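Local atomic coordinates of putative exported protein (PDB entry 4RAA), a protein that is of unknown function but folds as a six-bladed beta-propeller and is probably exported from the cytoplasm. Residues T17-D22 and R287-P292; C133-E138 and T194-Y199; L248-Y253 and K272-Y277. All coordinates share one frame; numbering follows the deposited sequence.

Contact 1 (T17-D22 and R287-P292); sequences TDVNAD and RTYNYP
The phenol ring of Tyr291 is clasped between Thr17 and Ala21, one methyl on each face. Thr17 CG2 lies 3.8 Å from the Tyr291 ring centroid and 19° off its normal, displaced toward the hydroxyl half of the ring, while Ala21 CB covers the opposite face, 3.7 Å from Tyr291 CZ. Both are CH-pi contacts. Thr17 directs this methyl to the ring because CG2 takes the position between backbone N and carbonyl carbon, which sends OG1 anti to N (chi1 -178°), toward the edge of the Tyr289 ring. The same CG2 also rests 3.2 Å from Asn290 O. At its tip, Tyr291 OH donates to Val19 O over 2.9 Å, standing well above that carbonyl's plane, so the ring is held by its faces and by its hydroxyl. Ala21 N, though near this hydroxyl, bonds instead to Gln299 OE1 of helix 293-299. Val19 meets the second tyrosine with its branched end, CG1 being 4.1 Å from Tyr289 CE2. Asn20 N-caps the short turn of helix that follows, its OD1 accepting from Asp22 N at 2.8 Å. Strand 287-292 pairs with strand 275-282, and its two tyrosines receive the N-terminal chain at the outermost strand of a four-stranded antiparallel blade of the six-bladed beta-propeller.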
loop_
_atom_site.group_PDB
_atom_site.type_symbol
_atom_site.label_atom_id
_atom_site.label_comp_id
_atom_site.label_asym_id
_atom_site.label_seq_id
_atom_site.Cartn_x
_atom_site.Cartn_y
_atom_site.Cartn_z
ATOM N N THR A 17 -15.508 -34.293 -34.509
ATOM C CA THR A 17 -15.703 -33.480 -35.706
ATOM C C THR A 17 -14.832 -34.120 -36.763
ATOM O O THR A 17 -13.721 -34.567 -36.449
ATOM C CB THR A 17 -15.312 -31.993 -35.554
ATOM O OG1 THR A 17 -15.596 -31.306 -36.784
ATOM C CG2 THR A 17 -13.822 -31.799 -35.209
ATOM N N ASP A 18 -15.325 -34.186 -37.995
ATOM C CA ASP A 18 -14.528 -34.765 -39.088
ATOM C C ASP A 18 -13.934 -33.688 -40.026
ATOM O O ASP A 18 -13.468 -34.011 -41.124
ATOM C CB ASP A 18 -15.233 -35.971 -39.770
ATOM C CG ASP A 18 -16.577 -35.640 -40.375
ATOM O OD1 ASP A 18 -17.074 -34.501 -40.222
ATOM O OD2 ASP A 18 -17.153 -36.555 -41.001
ATOM N N VAL A 19 -13.898 -32.437 -39.549
ATOM C CA VAL A 19 -13.234 -31.327 -40.234
ATOM C C VAL A 19 -11.817 -31.262 -39.655
ATOM O O VAL A 19 -11.637 -31.345 -38.432
ATOM C CB VAL A 19 -13.958 -29.971 -40.016
ATOM C CG1 VAL A 19 -13.108 -28.780 -40.486
ATOM C CG2 VAL A 19 -15.314 -29.974 -40.726
ATOM N N ASN A 20 -10.829 -31.105 -40.538
ATOM C CA ASN A 20 -9.421 -30.979 -40.151
ATOM C C ASN A 20 -9.192 -29.553 -39.606
ATOM O O ASN A 20 -9.674 -28.576 -40.190
ATOM C CB ASN A 20 -8.519 -31.254 -41.365
ATOM C CG ASN A 20 -7.034 -31.298 -41.021
ATOM O OD1 ASN A 20 -6.555 -30.601 -40.136
ATOM N ND2 ASN A 20 -6.290 -32.103 -41.761
ATOM N N ALA A 21 -8.455 -29.451 -38.497
ATOM C CA ALA A 21 -8.160 -28.149 -37.848
ATOM C C ALA A 21 -7.249 -27.230 -38.677
ATOM O O ALA A 21 -7.286 -26.005 -38.516
ATOM C CB ALA A 21 -7.558 -28.370 -36.470
ATOM N N ASP A 22 -6.443 -27.844 -39.544
ATOM C CA ASP A 22 -5.535 -27.167 -40.471
ATOM C C ASP A 22 -6.292 -26.198 -41.397
ATOM O O ASP A 22 -5.825 -25.096 -41.649
ATOM C CB ASP A 22 -4.794 -28.236 -41.315
ATOM C CG ASP A 22 -3.574 -27.698 -42.050
ATOM O OD1 ASP A 22 -2.742 -27.023 -41.403
ATOM O OD2 ASP A 22 -3.420 -28.007 -43.259
ATOM N N ARG A 287 -20.219 -21.668 -35.271
ATOM C CA ARG A 287 -19.923 -23.096 -35.400
ATOM C C ARG A 287 -18.859 -23.572 -34.430
ATOM O O ARG A 287 -17.863 -22.882 -34.237
ATOM C CB ARG A 287 -19.508 -23.406 -36.833
ATOM C CG ARG A 287 -20.687 -23.346 -37.811
ATOM C CD ARG A 287 -20.390 -23.968 -39.171
ATOM N NE ARG A 287 -19.774 -25.301 -39.064
ATOM C CZ ARG A 287 -19.551 -26.137 -40.079
ATOM N NH1 ARG A 287 -19.970 -25.869 -41.320
ATOM N NH2 ARG A 287 -18.948 -27.294 -39.834
ATOM N N THR A 288 -19.086 -24.749 -33.831
ATOM C CA THR A 288 -18.139 -25.378 -32.898
ATOM C C THR A 288 -17.408 -26.551 -33.540
ATOM O O THR A 288 -17.946 -27.186 -34.430
ATOM C CB THR A 288 -18.830 -25.915 -31.636
ATOM O OG1 THR A 288 -19.818 -26.881 -32.010
ATOM C CG2 THR A 288 -19.456 -24.767 -30.836
ATOM N N TYR A 289 -16.185 -26.801 -33.073
ATOM C CA TYR A 289 -15.333 -27.905 -33.535
ATOM C C TYR A 289 -14.569 -28.421 -32.323
ATOM O O TYR A 289 -13.863 -27.644 -31.691
ATOM C CB TYR A 289 -14.322 -27.440 -34.592
ATOM C CG TYR A 289 -14.907 -26.729 -35.785
ATOM C CD1 TYR A 289 -15.120 -25.345 -35.757
ATOM C CD2 TYR A 289 -15.229 -27.424 -36.958
ATOM C CE1 TYR A 289 -15.648 -24.676 -36.856
ATOM C CE2 TYR A 289 -15.769 -26.765 -38.065
ATOM C CZ TYR A 289 -15.975 -25.389 -38.014
ATOM O OH TYR A 289 -16.516 -24.724 -39.094
ATOM N N ASN A 290 -14.696 -29.714 -32.014
ATOM C CA ASN A 290 -14.060 -30.324 -30.843
ATOM C C ASN A 290 -13.031 -31.370 -31.251
ATOM O O ASN A 290 -13.313 -32.207 -32.099
ATOM C CB ASN A 290 -15.130 -30.976 -29.973
ATOM C CG ASN A 290 -14.629 -31.311 -28.582
ATOM O OD1 ASN A 290 -14.232 -30.427 -27.831
ATOM N ND2 ASN A 290 -14.673 -32.578 -28.223
ATOM N N TYR A 291 -11.858 -31.327 -30.619
ATOM C CA TYR A 291 -10.730 -32.220 -30.934
ATOM C C TYR A 291 -10.002 -32.705 -29.694
ATOM O O TYR A 291 -9.756 -31.894 -28.802
ATOM C CB TYR A 291 -9.663 -31.457 -31.737
ATOM C CG TYR A 291 -10.117 -30.847 -33.045
ATOM C CD1 TYR A 291 -10.726 -29.585 -33.070
ATOM C CD2 TYR A 291 -9.900 -31.508 -34.272
ATOM C CE1 TYR A 291 -11.138 -29.006 -34.265
ATOM C CE2 TYR A 291 -10.295 -30.931 -35.476
ATOM C CZ TYR A 291 -10.924 -29.680 -35.465
ATOM O OH TYR A 291 -11.334 -29.081 -36.627
ATOM N N PRO A 292 -9.669 -34.016 -29.621
ATOM C CA PRO A 292 -8.725 -34.426 -28.568
ATOM C C PRO A 292 -7.379 -33.799 -28.947
ATOM O O PRO A 292 -7.033 -33.832 -30.134
ATOM C CB PRO A 292 -8.667 -35.964 -28.690
ATOM C CG PRO A 292 -9.787 -36.372 -29.580
ATOM C CD PRO A 292 -10.205 -35.170 -30.375
#

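Contact 2 (C133-E138 and T194-Y199); sequences CCLQLE and TNVFAY
Thr194 crosses the extended side chain of Glu138 at a slant. Its CB is 3.7 Å from Glu138 CD, with CG2 beside the carboxylate as well. The hydroxyl makes no bond here, since Thr194 OG1 and Glu138 OE1 stand 3.7 Å apart, and the pair meets by van der Waals packing at an exposed position. Two residues on, Val196 turns its CB toward the other segment and meets two leucines. Leu137 CD2 sits against Val196 CB and CG2, 3.4 Å from the latter, the two side chains crossing at about a right angle; Val196 CG1, anti to the backbone N (chi1 -169°), also reaches Leu135 CD1 at 4.1 Å. No hydrogen bond joins the segments, which belong to successive blades of the beta-propeller: strand 134-136 is an end strand of one four-stranded antiparallel sheet, and strand 195-200 lies next to the end strand 189-192 of another sheet. Ile189 of that end strand touches both Leu135 and Val196, extending the apolar layer. Phe197 turns its CB away from the leucines and packs on Ile206 and Arg208 of strand 203-210. At Tyr199 the ring meets that of Tyr257, and its hydroxyl is hydrogen-bonded to Val259 N, in strand 254-261 of a further sheet.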
loop_
_atom_site.group_PDB
_atom_site.type_symbol
_atom_site.label_atom_id
_atom_site.label_comp_id
_atom_site.label_asym_id
_atom_site.label_seq_id
_atom_site.Cartn_x
_atom_site.Cartn_y
_atom_site.Cartn_z
ATOM N N CYS A 133 -5.224 -13.550 -8.564
ATOM C CA CYS A 133 -5.395 -12.914 -9.856
ATOM C C CYS A 133 -6.349 -11.717 -9.754
ATOM O O CYS A 133 -7.323 -11.784 -8.999
ATOM C CB CYS A 133 -5.869 -14.036 -10.789
ATOM S SG CYS A 133 -7.168 -13.660 -11.946
ATOM N N CYS A 134 -6.036 -10.638 -10.493
ATOM C CA CYS A 134 -6.793 -9.372 -10.480
ATOM C C CYS A 134 -6.813 -8.657 -11.838
ATOM O O CYS A 134 -5.920 -8.859 -12.654
ATOM C CB CYS A 134 -6.182 -8.426 -9.427
ATOM S SG CYS A 134 -6.868 -6.745 -9.302
ATOM N N LEU A 135 -7.833 -7.821 -12.055
ATOM C CA LEU A 135 -7.977 -6.998 -13.277
ATOM C C LEU A 135 -8.762 -5.710 -13.021
ATOM O O LEU A 135 -9.730 -5.712 -12.244
ATOM C CB LEU A 135 -8.651 -7.781 -14.411
ATOM C CG LEU A 135 -7.782 -8.583 -15.387
ATOM C CD1 LEU A 135 -8.700 -9.397 -16.282
ATOM C CD2 LEU A 135 -6.868 -7.680 -16.227
ATOM N N GLN A 136 -8.358 -4.628 -13.693
ATOM C CA GLN A 136 -9.019 -3.334 -13.530
ATOM C C GLN A 136 -10.247 -3.275 -14.430
ATOM O O GLN A 136 -10.136 -3.479 -15.635
ATOM C CB GLN A 136 -8.072 -2.166 -13.851
ATOM C CG GLN A 136 -8.639 -0.820 -13.410
ATOM C CD GLN A 136 -7.681 0.351 -13.560
ATOM O OE1 GLN A 136 -6.968 0.468 -14.548
ATOM N NE2 GLN A 136 -7.694 1.241 -12.589
ATOM N N LEU A 137 -11.410 -3.007 -13.834
ATOM C CA LEU A 137 -12.677 -2.823 -14.570
ATOM C C LEU A 137 -12.621 -1.449 -15.240
ATOM O O LEU A 137 -11.964 -0.552 -14.710
ATOM C CB LEU A 137 -13.874 -2.870 -13.618
ATOM C CG LEU A 137 -14.068 -4.176 -12.835
ATOM C CD1 LEU A 137 -15.104 -3.985 -11.732
ATOM C CD2 LEU A 137 -14.427 -5.338 -13.757
ATOM N N GLU A 138 -13.333 -1.274 -16.360
ATOM C CA GLU A 138 -13.298 -0.005 -17.129
ATOM C C GLU A 138 -13.553 1.246 -16.268
ATOM O O GLU A 138 -12.912 2.282 -16.483
ATOM C CB GLU A 138 -14.270 -0.007 -18.317
ATOM C CG GLU A 138 -13.926 1.064 -19.363
ATOM C CD GLU A 138 -15.088 1.507 -20.248
ATOM O OE1 GLU A 138 -16.192 0.908 -20.213
ATOM O OE2 GLU A 138 -14.885 2.495 -20.989
ATOM N N THR A 194 -13.038 -3.467 -23.373
ATOM C CA THR A 194 -13.126 -2.860 -22.032
ATOM C C THR A 194 -13.786 -3.764 -20.964
ATOM O O THR A 194 -13.503 -3.625 -19.768
ATOM C CB THR A 194 -13.904 -1.519 -22.102
ATOM O OG1 THR A 194 -15.229 -1.736 -22.618
ATOM C CG2 THR A 194 -13.170 -0.519 -23.013
ATOM N N ASN A 195 -14.667 -4.671 -21.403
ATOM C CA ASN A 195 -15.395 -5.577 -20.505
ATOM C C ASN A 195 -14.525 -6.678 -19.904
ATOM O O ASN A 195 -13.658 -7.248 -20.580
ATOM C CB ASN A 195 -16.591 -6.223 -21.217
ATOM C CG ASN A 195 -17.682 -5.228 -21.545
ATOM O OD1 ASN A 195 -18.035 -5.054 -22.707
ATOM N ND2 ASN A 195 -18.212 -4.546 -20.522
ATOM N N VAL A 196 -14.804 -6.970 -18.634
ATOM C CA VAL A 196 -14.104 -7.971 -17.857
ATOM C C VAL A 196 -15.059 -9.148 -17.659
ATOM O O VAL A 196 -16.214 -8.966 -17.301
ATOM C CB VAL A 196 -13.649 -7.402 -16.501
ATOM C CG1 VAL A 196 -12.686 -8.368 -15.812
ATOM C CG2 VAL A 196 -12.973 -6.049 -16.707
ATOM N N PHE A 197 -14.552 -10.351 -17.901
ATOM C CA PHE A 197 -15.325 -11.580 -17.783
ATOM C C PHE A 197 -14.686 -12.495 -16.756
ATOM O O PHE A 197 -13.494 -12.373 -16.479
ATOM C CB PHE A 197 -15.415 -12.259 -19.141
ATOM C CG PHE A 197 -16.108 -11.427 -20.173
ATOM C CD1 PHE A 197 -15.419 -10.420 -20.850
ATOM C CD2 PHE A 197 -17.454 -11.629 -20.464
ATOM C CE1 PHE A 197 -16.060 -9.630 -21.796
ATOM C CE2 PHE A 197 -18.103 -10.841 -21.412
ATOM C CZ PHE A 197 -17.405 -9.841 -22.081
ATOM N N ALA A 198 -15.486 -13.395 -16.191
ATOM C CA ALA A 198 -15.021 -14.333 -15.156
ATOM C C ALA A 198 -15.789 -15.656 -15.194
ATOM O O ALA A 198 -16.895 -15.713 -15.746
ATOM C CB ALA A 198 -15.122 -13.687 -13.777
ATOM N N TYR A 199 -15.192 -16.708 -14.623
ATOM C CA TYR A 199 -15.816 -18.042 -14.579
ATOM C C TYR A 199 -15.237 -18.955 -13.500
ATOM O O TYR A 199 -14.104 -18.754 -13.052
ATOM C CB TYR A 199 -15.731 -18.725 -15.948
ATOM C CG TYR A 199 -14.330 -18.961 -16.456
ATOM C CD1 TYR A 199 -13.649 -17.983 -17.182
ATOM C CD2 TYR A 199 -13.681 -20.179 -16.222
ATOM C CE1 TYR A 199 -12.355 -18.211 -17.651
ATOM C CE2 TYR A 199 -12.387 -20.419 -16.684
ATOM C CZ TYR A 199 -11.730 -19.436 -17.399
ATOM O OH TYR A 199 -10.465 -19.690 -17.849
#

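Contact 3 (L248-Y253 and K272-Y277); sequences LIQSDY and KNKEKY
Asn273 and Lys274, which face Asp252 and Ile249, form the two corners of a type I' turn from Lys272 to Glu275, both with positive phi, closed by Glu275 N to Lys272 O at 2.9 Å and Lys272 N to Glu275 O at 3.1 Å. This is the classic two-residue beta-hairpin, here linking strands 265-272 and 275-282, the two inner strands of a four-stranded propeller blade. Against it pack the end of helix 245-250 and the link leading into strand 254-261 of the same blade. Lys274 extends across the helix end: its CG touches Ile249 CG2 at 3.7 Å, the side chains crossing at about a right angle, and its ammonium arrives at the amide of Gln250. That amide is brought over by a bend at chi2 (-53°); Lys274 NZ makes a weak bond to Gln250 OE1 at 3.3 Å and is almost equally near NE2, a fellow donor with which it cannot bond. At the start of the turn, Lys272 CG, anti to its backbone N, rests against Asp252 O, a carbonyl that accepts from Thr225 OG1. On the helix side, Ser251 OG and Ser251 N both reach Leu248 O from the same face of its plane. Asn273 ND2 donates to Asp252 OD1 over 2.8 Å with an N-H...O angle of 152°; the oxygen lies nearly in the amide plane and uses its anti lone pair, although carboxylate and amide are turned 70° from each other.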
loop_
_atom_site.group_PDB
_atom_site.type_symbol
_atom_site.label_atom_id
_atom_site.label_comp_id
_atom_site.label_asym_id
_atom_site.label_seq_id
_atom_site.Cartn_x
_atom_site.Cartn_y
_atom_site.Cartn_z
ATOM N N LEU A 248 -12.250 -37.016 -8.969
ATOM C CA LEU A 248 -12.806 -36.253 -10.081
ATOM C C LEU A 248 -12.260 -36.725 -11.438
ATOM O O LEU A 248 -13.014 -36.863 -12.398
ATOM C CB LEU A 248 -12.528 -34.762 -9.871
ATOM C CG LEU A 248 -12.993 -33.753 -10.918
ATOM C CD1 LEU A 248 -14.452 -33.938 -11.273
ATOM C CD2 LEU A 248 -12.750 -32.328 -10.435
ATOM N N ILE A 249 -10.957 -36.980 -11.492
ATOM C CA ILE A 249 -10.277 -37.469 -12.708
ATOM C C ILE A 249 -10.724 -38.894 -13.101
ATOM O O ILE A 249 -10.761 -39.217 -14.289
ATOM C CB ILE A 249 -8.732 -37.269 -12.571
ATOM C CG1 ILE A 249 -8.438 -35.771 -12.771
ATOM C CG2 ILE A 249 -7.928 -38.092 -13.574
ATOM C CD1 ILE A 249 -7.039 -35.327 -12.429
ATOM N N GLN A 250 -11.094 -39.713 -12.114
ATOM C CA GLN A 250 -11.614 -41.068 -12.365
ATOM C C GLN A 250 -13.015 -41.076 -12.985
ATOM O O GLN A 250 -13.396 -42.084 -13.581
ATOM C CB GLN A 250 -11.671 -41.912 -11.073
ATOM C CG GLN A 250 -10.359 -42.056 -10.308
ATOM C CD GLN A 250 -9.204 -42.545 -11.160
ATOM O OE1 GLN A 250 -8.105 -41.990 -11.117
ATOM N NE2 GLN A 250 -9.460 -43.568 -11.963
ATOM N N SER A 251 -13.776 -39.984 -12.837
ATOM C CA SER A 251 -15.150 -39.896 -13.356
ATOM C C SER A 251 -15.234 -39.421 -14.802
ATOM O O SER A 251 -14.268 -38.901 -15.367
ATOM C CB SER A 251 -15.996 -38.959 -12.482
ATOM O OG SER A 251 -15.531 -37.621 -12.564
ATOM N N ASP A 252 -16.429 -39.598 -15.366
ATOM C CA ASP A 252 -16.759 -39.141 -16.714
ATOM C C ASP A 252 -16.944 -37.619 -16.792
ATOM O O ASP A 252 -16.969 -37.088 -17.900
ATOM C CB ASP A 252 -18.037 -39.832 -17.229
ATOM C CG ASP A 252 -17.862 -41.346 -17.442
ATOM O OD1 ASP A 252 -16.840 -41.780 -18.025
ATOM O OD2 ASP A 252 -18.780 -42.104 -17.061
ATOM N N TYR A 253 -17.088 -36.931 -15.645
ATOM C CA TYR A 253 -17.254 -35.450 -15.577
ATOM C C TYR A 253 -16.070 -34.663 -16.145
ATOM O O TYR A 253 -15.010 -35.235 -16.414
ATOM C CB TYR A 253 -17.459 -34.978 -14.123
ATOM C CG TYR A 253 -18.759 -35.367 -13.452
ATOM C CD1 TYR A 253 -19.990 -34.838 -13.892
ATOM C CD2 TYR A 253 -18.766 -36.195 -12.324
ATOM C CE1 TYR A 253 -21.192 -35.157 -13.247
ATOM C CE2 TYR A 253 -19.956 -36.524 -11.680
ATOM C CZ TYR A 253 -21.163 -36.006 -12.136
ATOM O OH TYR A 253 -22.321 -36.348 -11.475
ATOM N N LYS A 272 -11.203 -34.663 -19.583
ATOM C CA LYS A 272 -12.296 -35.634 -19.467
ATOM C C LYS A 272 -11.723 -37.032 -19.640
ATOM O O LYS A 272 -10.951 -37.255 -20.576
ATOM C CB LYS A 272 -13.340 -35.378 -20.567
ATOM C CG LYS A 272 -14.609 -36.234 -20.487
ATOM C CD LYS A 272 -15.450 -36.202 -21.765
ATOM C CE LYS A 272 -14.833 -36.965 -22.933
ATOM N NZ LYS A 272 -15.786 -37.078 -24.073
ATOM N N ASN A 273 -12.113 -37.960 -18.764
ATOM C CA ASN A 273 -11.605 -39.337 -18.794
ATOM C C ASN A 273 -10.058 -39.372 -18.893
ATOM O O ASN A 273 -9.495 -40.154 -19.663
ATOM C CB ASN A 273 -12.241 -40.128 -19.968
ATOM C CG ASN A 273 -13.765 -40.217 -19.895
ATOM O OD1 ASN A 273 -14.460 -39.749 -20.798
ATOM N ND2 ASN A 273 -14.288 -40.844 -18.841
ATOM N N LYS A 274 -9.392 -38.489 -18.141
ATOM C CA LYS A 274 -7.923 -38.354 -18.117
ATOM C C LYS A 274 -7.249 -37.887 -19.441
ATOM O O LYS A 274 -6.024 -38.019 -19.564
ATOM C CB LYS A 274 -7.259 -39.666 -17.649
ATOM C CG LYS A 274 -7.959 -40.394 -16.504
ATOM C CD LYS A 274 -7.107 -41.516 -15.939
ATOM C CE LYS A 274 -7.700 -42.049 -14.647
ATOM N NZ LYS A 274 -6.793 -43.021 -13.976
ATOM N N GLU A 275 -8.011 -37.332 -20.401
ATOM C CA GLU A 275 -7.468 -36.884 -21.717
ATOM C C GLU A 275 -7.786 -35.414 -21.998
ATOM O O GLU A 275 -8.864 -34.947 -21.649
ATOM C CB GLU A 275 -8.013 -37.752 -22.870
ATOM C CG GLU A 275 -7.608 -39.229 -22.845
ATOM C CD GLU A 275 -6.112 -39.505 -23.065
ATOM O OE1 GLU A 275 -5.341 -38.594 -23.455
ATOM O OE2 GLU A 275 -5.694 -40.669 -22.853
ATOM N N LYS A 276 -6.859 -34.710 -22.657
ATOM C CA LYS A 276 -7.007 -33.272 -22.976
ATOM C C LYS A 276 -7.743 -33.051 -24.301
ATOM O O LYS A 276 -7.393 -33.659 -25.310
ATOM C CB LYS A 276 -5.636 -32.593 -23.085
ATOM C CG LYS A 276 -4.765 -32.664 -21.840
ATOM C CD LYS A 276 -3.357 -32.176 -22.138
ATOM C CE LYS A 276 -2.462 -32.330 -20.923
ATOM N NZ LYS A 276 -1.078 -31.853 -21.194
ATOM N N TYR A 277 -8.732 -32.159 -24.289
ATOM C CA TYR A 277 -9.536 -31.792 -25.468
ATOM C C TYR A 277 -9.516 -30.288 -25.683
ATOM O O TYR A 277 -9.182 -29.532 -24.771
ATOM C CB TYR A 277 -10.996 -32.223 -25.280
ATOM C CG TYR A 277 -11.184 -33.713 -25.147
ATOM C CD1 TYR A 277 -11.074 -34.336 -23.903
ATOM C CD2 TYR A 277 -11.463 -34.511 -26.263
ATOM C CE1 TYR A 277 -11.231 -35.712 -23.769
ATOM C CE2 TYR A 277 -11.624 -35.894 -26.142
ATOM C CZ TYR A 277 -11.507 -36.486 -24.890
ATOM O OH TYR A 277 -11.661 -37.834 -24.734
#

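Overall arrangement
Contacts 1 and 3 belong to one antiparallel blade: strands 275-282 and 287-292 are neighbours in it, and Pro292 CA packs on Tyr277 CD2 at 3.6 Å. Contacts 1 and 2 are partly buried, whereas contact 3 lies on the surface. Contact 1, at the blade's outermost strand, mixes aromatic packing with a phenol-to-carbonyl bond; at the central hairpin of contact 3 polar and charged side chains meet, with one firm bond and one weak one beside aliphatic packing. Contact 2, nearer the centre of the chain, its centre about 30 Å from that of contact 1 and 29 Å from that of contact 3, joins two other sheets through largely aliphatic packing without any hydrogen bond.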